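Local coordinates for protein NAD-dependent dehydrogenase (PDB 4Z0P) that probably reduces glyoxylate and hydroxypyruvate with NADPH, as a member of the D-isomer-specific 2-hydroxyacid dehydrogenase family, at residues R116-R119 with A120-L124; V77-V80 with L81-G85; H299-A302 with R303-G307. All coordinates share one frame; numbering follows the deposited sequence.

Interaction 1 (R116-R119 with A120-L124); sequences RQHR and AYEAL. With OXD (oxalic acid), chain D.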
loop_
_atom_site.group_PDB
_atom_site.type_symbol
_atom_site.label_atom_id
_atom_site.label_comp_id
_atom_site.label_asym_id
_atom_site.label_seq_id
_atom_site.Cartn_x
_atom_site.Cartn_y
_atom_site.Cartn_z
ATOM N N ARG A 116 0.553 8.937 2.570
ATOM C CA ARG A 116 -0.818 9.239 2.973
ATOM C C ARG A 116 -0.952 9.650 4.455
ATOM O O ARG A 116 -2.044 9.735 4.986
ATOM C CB ARG A 116 -1.729 8.069 2.614
ATOM C CG ARG A 116 -1.804 7.741 1.120
ATOM C CD ARG A 116 -2.246 8.895 0.212
ATOM N NE ARG A 116 -3.620 9.224 0.540
ATOM C CZ ARG A 116 -4.678 9.069 -0.258
ATOM N NH1 ARG A 116 -4.555 8.706 -1.521
ATOM N NH2 ARG A 116 -5.879 9.320 0.238
ATOM N N GLN A 117 0.161 9.979 5.083
ATOM C CA GLN A 117 0.182 10.651 6.394
ATOM C C GLN A 117 -0.601 9.840 7.417
ATOM O O GLN A 117 -1.350 10.360 8.245
ATOM C CB GLN A 117 -0.375 12.073 6.275
ATOM C CG GLN A 117 0.349 12.868 5.218
ATOM C CD GLN A 117 -0.168 14.271 5.081
ATOM O OE1 GLN A 117 0.255 15.176 5.806
ATOM N NE2 GLN A 117 -1.085 14.467 4.149
ATOM N N HIS A 118 -0.374 8.532 7.375
ATOM C CA HIS A 118 -1.142 7.617 8.214
ATOM C C HIS A 118 -0.987 7.916 9.687
ATOM O O HIS A 118 -1.986 7.935 10.417
ATOM C CB HIS A 118 -0.761 6.174 7.918
ATOM C CG HIS A 118 -1.492 5.195 8.766
ATOM N ND1 HIS A 118 -2.838 4.946 8.604
ATOM C CD2 HIS A 118 -1.080 4.410 9.789
ATOM C CE1 HIS A 118 -3.213 4.025 9.473
ATOM N NE2 HIS A 118 -2.167 3.681 10.203
ATOM N N ARG A 119 0.244 8.180 10.140
ATOM C CA ARG A 119 0.430 8.483 11.566
ATOM C C ARG A 119 -0.272 9.778 12.011
ATOM O O ARG A 119 -0.862 9.811 13.093
ATOM C CB ARG A 119 1.895 8.412 11.998
ATOM C CG ARG A 119 2.356 6.955 12.222
ATOM C CD ARG A 119 1.912 6.361 13.574
ATOM N NE ARG A 119 2.317 4.959 13.800
ATOM C CZ ARG A 119 3.562 4.572 14.105
ATOM N NH1 ARG A 119 4.530 5.463 14.203
ATOM N NH2 ARG A 119 3.843 3.294 14.313
ATOM N N ALA A 120 -0.266 10.798 11.169
ATOM C CA ALA A 120 -1.024 12.024 11.448
ATOM C C ALA A 120 -2.514 11.771 11.588
ATOM O O ALA A 120 -3.141 12.253 12.523
ATOM C CB ALA A 120 -0.752 13.083 10.398
ATOM N N TYR A 121 -3.082 10.993 10.660
ATOM C CA TYR A 121 -4.495 10.664 10.720
ATOM C C TYR A 121 -4.820 9.768 11.905
ATOM O O TYR A 121 -5.873 9.910 12.508
ATOM C CB TYR A 121 -4.992 10.069 9.400
ATOM C CG TYR A 121 -5.176 11.091 8.315
ATOM C CD1 TYR A 121 -6.096 12.129 8.445
ATOM C CD2 TYR A 121 -4.472 11.004 7.126
ATOM C CE1 TYR A 121 -6.304 13.062 7.425
ATOM C CE2 TYR A 121 -4.647 11.951 6.122
ATOM C CZ TYR A 121 -5.584 12.956 6.268
ATOM O OH TYR A 121 -5.792 13.865 5.251
ATOM N N GLU A 122 -3.885 8.885 12.288
ATOM C CA GLU A 122 -4.094 8.081 13.502
ATOM C C GLU A 122 -4.042 8.938 14.762
ATOM O O GLU A 122 -4.819 8.703 15.692
ATOM C CB GLU A 122 -3.084 6.944 13.608
ATOM C CG GLU A 122 -3.275 5.848 12.565
ATOM C CD GLU A 122 -4.563 5.087 12.773
ATOM O OE1 GLU A 122 -4.738 4.555 13.869
ATOM O OE2 GLU A 122 -5.420 5.066 11.868
ATOM N N ALA A 123 -3.159 9.936 14.785
ATOM C CA ALA A 123 -3.076 10.853 15.938
ATOM C C ALA A 123 -4.365 11.672 16.055
ATOM O O ALA A 123 -4.895 11.886 17.150
ATOM C CB ALA A 123 -1.860 11.762 15.828
ATOM N N LEU A 124 -4.885 12.098 14.916
ATOM C CA LEU A 124 -6.185 12.796 14.887
ATOM C C LEU A 124 -7.306 11.886 15.381
ATOM O O LEU A 124 -8.116 12.289 16.236
ATOM C CB LEU A 124 -6.482 13.319 13.497
ATOM C CG LEU A 124 -5.626 14.505 13.050
ATOM C CD1 LEU A 124 -5.659 14.641 11.536
ATOM C CD2 LEU A 124 -6.077 15.810 13.723
HETATM C C1 OXD D . -1.873 2.215 13.437
HETATM C C2 OXD D . -0.699 3.070 13.382
HETATM O O3 OXD D . -2.210 1.719 14.527
HETATM O O4 OXD D . 0.099 2.929 12.437
HETATM O O5 OXD D . -2.504 2.004 12.383
HETATM O O6 OXD D . -0.516 3.918 14.273
#
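Glu122 N donates to His118 O over 2.8 Å, a first-turn bond of helix 118-126. That helix follows a Schellman motif ending helix 97-115: Gln117, at positive phi, is the C-prime residue of the old helix and the N-cap of the new one, and its O takes Tyr121 N at 3.0 Å. The Glu122 chain bends at chi2 so that CG lies over one face of the His118 imidazole, toward the rim, in a CH-pi contact 3.7 Å from the ring centroid. The carboxylate follows round, its plane only 22° from that of the ring, and OE2 comes 3.4 Å from His118 CE1. With CG anti to the backbone N (chi1 179°), the imidazole lies beside Glu122 and offers NE2 to the oxalate at the subunit interface, giving a nearly straight bond (166°) of 2.8 Å to O5. Arg119 reaches the other end of this oxalate: O6 lies at the guanidinium edge, Arg119 NE bonded to it at 3.1 Å. His118 and Arg119 of the second subunit bind this oxalate too, so it bridges the dimer; Arg119 and Glu122 also pair reciprocally across the interface in salt bridges, while Arg119 NH1 bonds to Pro276 O and Val278 O. A leucine in place of His118 would probably leave oxalate O5 without this donor and Glu122 CG without the ring face it rests on. Arg116 O lies at the edge of the Tyr121 ring and in its plane, 3.5 Å from Tyr121 CD2.

Interaction 2 (V77-V80 with L81-G85); sequences VDHV and LTLPG
Leu81, Val80 and Leu83 carry this contact, an irregular turn with helical backbone angles from Asp78 to Val80 but without regular helix bonds, in the loop between strands 69-72 and 91-92 of the five-stranded parallel sheet. Leu81 N reaches back to Val77 O (3.0 Å) as in an alpha-helical turn, Leu81 CG sits 3.2 Å from the same Val77 O, and Leu81 CD1 continues to Val77 CG2 at 3.9 Å. Three-residue bonds follow. Leu83 N donates to Val80 O at 3.1 Å, well above the carbonyl plane, and the two side chains cross at about a right angle. Val80 CG2, placed anti to the backbone N, meets Leu83 CD1 at 3.6 Å; the second methyl of Leu83, CD2, touches His79 NE2. Val77, Val80 and Leu81 also pack on Leu91 of the next strand. Just before the turn come Gly74, Ala75 and Gly76 of the pocket holding another oxalate near the NADPH, and Asp78 OD1 salt-bridges Arg235 of that pocket. His79 O is gripped twice by Thr82: OG1 sits in the carbonyl plane on a lone pair at 2.7 Å, while N comes from above the plane at 2.9 Å.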
loop_
_atom_site.group_PDB
_atom_site.type_symbol
_atom_site.label_atom_id
_atom_site.label_comp_id
_atom_site.label_asym_id
_atom_site.label_seq_id
_atom_site.Cartn_x
_atom_site.Cartn_y
_atom_site.Cartn_z
ATOM N N VAL A 77 22.503 -13.992 2.747
ATOM C CA VAL A 77 23.405 -15.046 3.186
ATOM C C VAL A 77 24.464 -14.547 4.175
ATOM O O VAL A 77 25.428 -15.291 4.452
ATOM C CB VAL A 77 24.103 -15.767 1.997
ATOM C CG1 VAL A 77 23.109 -16.636 1.236
ATOM C CG2 VAL A 77 24.812 -14.752 1.095
ATOM N N ASP A 78 24.330 -13.316 4.667
ATOM C CA ASP A 78 25.360 -12.741 5.545
ATOM C C ASP A 78 25.580 -13.558 6.821
ATOM O O ASP A 78 26.700 -13.699 7.280
ATOM C CB ASP A 78 25.083 -11.290 5.876
ATOM C CG ASP A 78 23.701 -11.080 6.478
ATOM O OD1 ASP A 78 22.692 -11.366 5.781
ATOM O OD2 ASP A 78 23.642 -10.634 7.641
ATOM N N HIS A 79 24.531 -14.137 7.386
ATOM C CA HIS A 79 24.707 -15.049 8.517
ATOM C C HIS A 79 25.297 -16.408 8.170
ATOM O O HIS A 79 26.244 -16.857 8.818
ATOM C CB HIS A 79 23.401 -15.184 9.329
ATOM C CG HIS A 79 23.525 -16.134 10.468
ATOM N ND1 HIS A 79 24.181 -15.805 11.638
ATOM C CD2 HIS A 79 23.168 -17.432 10.585
ATOM C CE1 HIS A 79 24.182 -16.853 12.439
ATOM N NE2 HIS A 79 23.585 -17.855 11.822
ATOM N N VAL A 80 24.792 -17.097 7.117
ATOM C CA VAL A 80 25.293 -18.437 6.820
ATOM C C VAL A 80 26.775 -18.398 6.449
ATOM O O VAL A 80 27.491 -19.316 6.742
ATOM C CB VAL A 80 24.470 -19.210 5.731
ATOM C CG1 VAL A 80 24.596 -18.610 4.378
ATOM C CG2 VAL A 80 24.882 -20.669 5.641
ATOM N N LEU A 81 27.195 -17.277 5.843
ATOM C CA LEU A 81 28.630 -17.136 5.496
ATOM C C LEU A 81 29.536 -17.123 6.702
ATOM O O LEU A 81 30.716 -17.410 6.564
ATOM C CB LEU A 81 28.875 -15.872 4.652
ATOM C CG LEU A 81 28.314 -15.931 3.221
ATOM C CD1 LEU A 81 28.421 -14.557 2.579
ATOM C CD2 LEU A 81 29.080 -16.940 2.367
ATOM N N THR A 82 28.981 -16.813 7.877
ATOM C CA THR A 82 29.771 -16.769 9.113
ATOM C C THR A 82 29.792 -18.070 9.882
ATOM O O THR A 82 30.528 -18.193 10.850
ATOM C CB THR A 82 29.255 -15.690 10.091
ATOM O OG1 THR A 82 27.991 -16.082 10.661
ATOM C CG2 THR A 82 29.122 -14.334 9.391
ATOM N N LEU A 83 28.985 -19.041 9.460
ATOM C CA LEU A 83 28.892 -20.286 10.227
ATOM C C LEU A 83 30.178 -21.059 10.194
ATOM O O LEU A 83 30.819 -21.246 9.131
ATOM C CB LEU A 83 27.698 -21.135 9.775
ATOM C CG LEU A 83 26.332 -20.544 10.047
ATOM C CD1 LEU A 83 25.310 -21.286 9.211
ATOM C CD2 LEU A 83 25.988 -20.587 11.528
ATOM N N PRO A 84 30.652 -21.521 11.386
ATOM C CA PRO A 84 31.890 -22.203 11.398
ATOM C C PRO A 84 31.841 -23.487 10.547
ATOM O O PRO A 84 30.803 -24.186 10.506
ATOM C CB PRO A 84 32.147 -22.529 12.888
ATOM C CG PRO A 84 30.997 -21.984 13.637
ATOM C CD PRO A 84 29.965 -21.518 12.692
ATOM N N GLY A 85 32.915 -23.691 9.820
ATOM C CA GLY A 85 33.082 -24.833 8.960
ATOM C C GLY A 85 32.230 -24.809 7.700
ATOM O O GLY A 85 32.111 -25.833 7.045
#

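Interaction 3 (H299-A302 with R303-G307); sequences HQIA and RFESG
This is a side-chain contact along the last turns of helix 290-305, where the helix lies against strands 50-54 and 69-72 of the five-stranded sheet. Arg303 does most of the touching. Its aliphatic part runs back along the helix, CG standing over one face of the His299 imidazole, offset toward the rim, and CD 3.8 Å from His299 NE2. Gln300 also lies side by side with it, pointing the same way, and OE1 comes 3.8 Å from Arg303 CD; a bend at chi3 (65°) then turns the guanidinium aside, where NH2 bonds to Pro309 O. Gln300 NE2 for its part bonds to Glu311. The helix closes in a Schellman motif: Gly307 has positive phi, and Gly307 N bonds to Phe304 O at 3.1 Å. The last regular helix bond here runs from Ser306 N to Ala302 O, also at 3.1 Å. One residue earlier, Glu305 N donates to Ile301 O at 2.9 Å. The Glu305 chain, extended beyond CG, runs alongside Ile301; OE2 rests 3.7 Å from Ile301 CG2 and also bonds to Tyr50 OH and pairs with Arg30. The Phe304 ring leads away from residues 299-302, onto Val69 and Tyr50, its CB 3.4 Å from Gln300 O.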
loop_
_atom_site.group_PDB
_atom_site.type_symbol
_atom_site.label_atom_id
_atom_site.label_comp_id
_atom_site.label_asym_id
_atom_site.label_seq_id
_atom_site.Cartn_x
_atom_site.Cartn_y
_atom_site.Cartn_z
ATOM N N HIS A 299 14.283 -28.388 -7.169
ATOM C CA HIS A 299 14.622 -28.039 -8.561
ATOM C C HIS A 299 16.133 -27.922 -8.728
ATOM O O HIS A 299 16.697 -28.475 -9.677
ATOM C CB HIS A 299 13.897 -26.748 -8.981
ATOM C CG HIS A 299 14.198 -26.300 -10.384
ATOM N ND1 HIS A 299 13.867 -27.048 -11.494
ATOM C CD2 HIS A 299 14.789 -25.174 -10.853
ATOM C CE1 HIS A 299 14.251 -26.411 -12.586
ATOM N NE2 HIS A 299 14.817 -25.272 -12.226
ATOM N N GLN A 300 16.793 -27.258 -7.779
ATOM C CA GLN A 300 18.253 -27.099 -7.827
ATOM C C GLN A 300 18.992 -28.416 -7.632
ATOM O O GLN A 300 19.989 -28.665 -8.319
ATOM C CB GLN A 300 18.736 -26.053 -6.815
ATOM C CG GLN A 300 18.257 -24.644 -7.143
ATOM C CD GLN A 300 18.588 -24.197 -8.578
ATOM O OE1 GLN A 300 19.710 -24.370 -9.047
ATOM N NE2 GLN A 300 17.606 -23.628 -9.279
ATOM N N ILE A 301 18.511 -29.252 -6.712
ATOM C CA ILE A 301 19.065 -30.605 -6.552
ATOM C C ILE A 301 18.972 -31.361 -7.893
ATOM O O ILE A 301 19.941 -31.993 -8.315
ATOM C CB ILE A 301 18.368 -31.406 -5.431
ATOM C CG1 ILE A 301 18.775 -30.860 -4.062
ATOM C CG2 ILE A 301 18.743 -32.888 -5.506
ATOM C CD1 ILE A 301 17.963 -31.364 -2.881
ATOM N N ALA A 302 17.824 -31.289 -8.566
ATOM C CA ALA A 302 17.646 -32.026 -9.820
ATOM C C ALA A 302 18.608 -31.519 -10.891
ATOM O O ALA A 302 19.202 -32.310 -11.641
ATOM C CB ALA A 302 16.203 -31.947 -10.304
ATOM N N ARG A 303 18.777 -30.207 -10.964
ATOM C CA ARG A 303 19.763 -29.628 -11.877
ATOM C C ARG A 303 21.175 -30.137 -11.558
ATOM O O ARG A 303 21.898 -30.575 -12.446
ATOM C CB ARG A 303 19.734 -28.097 -11.824
ATOM C CG ARG A 303 18.497 -27.458 -12.446
ATOM C CD ARG A 303 18.548 -25.938 -12.301
ATOM N NE ARG A 303 19.663 -25.365 -13.054
ATOM C CZ ARG A 303 19.652 -25.089 -14.358
ATOM N NH1 ARG A 303 18.572 -25.312 -15.108
ATOM N NH2 ARG A 303 20.741 -24.585 -14.927
ATOM N N PHE A 304 21.547 -30.073 -10.286
ATOM C CA PHE A 304 22.872 -30.481 -9.819
ATOM C C PHE A 304 23.180 -31.911 -10.214
ATOM O O PHE A 304 24.235 -32.197 -10.802
ATOM C CB PHE A 304 22.944 -30.337 -8.294
ATOM C CG PHE A 304 24.310 -30.580 -7.717
ATOM C CD1 PHE A 304 25.360 -29.705 -7.988
ATOM C CD2 PHE A 304 24.552 -31.677 -6.893
ATOM C CE1 PHE A 304 26.628 -29.922 -7.453
ATOM C CE2 PHE A 304 25.824 -31.901 -6.351
ATOM C CZ PHE A 304 26.859 -31.021 -6.631
ATOM N N GLU A 305 22.242 -32.806 -9.915
ATOM C CA GLU A 305 22.436 -34.231 -10.183
ATOM C C GLU A 305 22.379 -34.605 -11.670
ATOM O O GLU A 305 22.886 -35.656 -12.052
ATOM C CB GLU A 305 21.447 -35.070 -9.375
ATOM C CG GLU A 305 21.683 -34.903 -7.876
ATOM C CD GLU A 305 20.866 -35.824 -7.012
ATOM O OE1 GLU A 305 20.031 -36.581 -7.553
ATOM O OE2 GLU A 305 21.070 -35.798 -5.776
ATOM N N SER A 306 21.782 -33.750 -12.493
ATOM C CA SER A 306 21.791 -33.926 -13.954
ATOM C C SER A 306 22.979 -33.266 -14.638
ATOM O O SER A 306 23.093 -33.348 -15.857
ATOM C CB SER A 306 20.520 -33.331 -14.563
ATOM O OG SER A 306 19.383 -33.873 -13.946
ATOM N N GLY A 307 23.852 -32.607 -13.881
ATOM C CA GLY A 307 25.038 -31.964 -14.454
ATOM C C GLY A 307 24.800 -30.566 -14.999
ATOM O O GLY A 307 25.635 -30.045 -15.731
#

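From the N terminus the chain meets interaction 2 first, in the loop joining strand 69-72 to strand 91-92, then interaction 1 at the start of helix 118-126, and last interaction 3 near the C-terminal end. Each closes nothing longer than a local turn, and the three follow in series without nesting or crossing. Interaction 3 belongs to a helix that returns to the sheet of the N-terminal part, packing on the strand whose following loop holds interaction 2; their centres lie about 23 Å apart. Interaction 1 is on the opposite side of the chain's centre from both, its centre about 41 Å from that of interaction 2, and faces the second subunit.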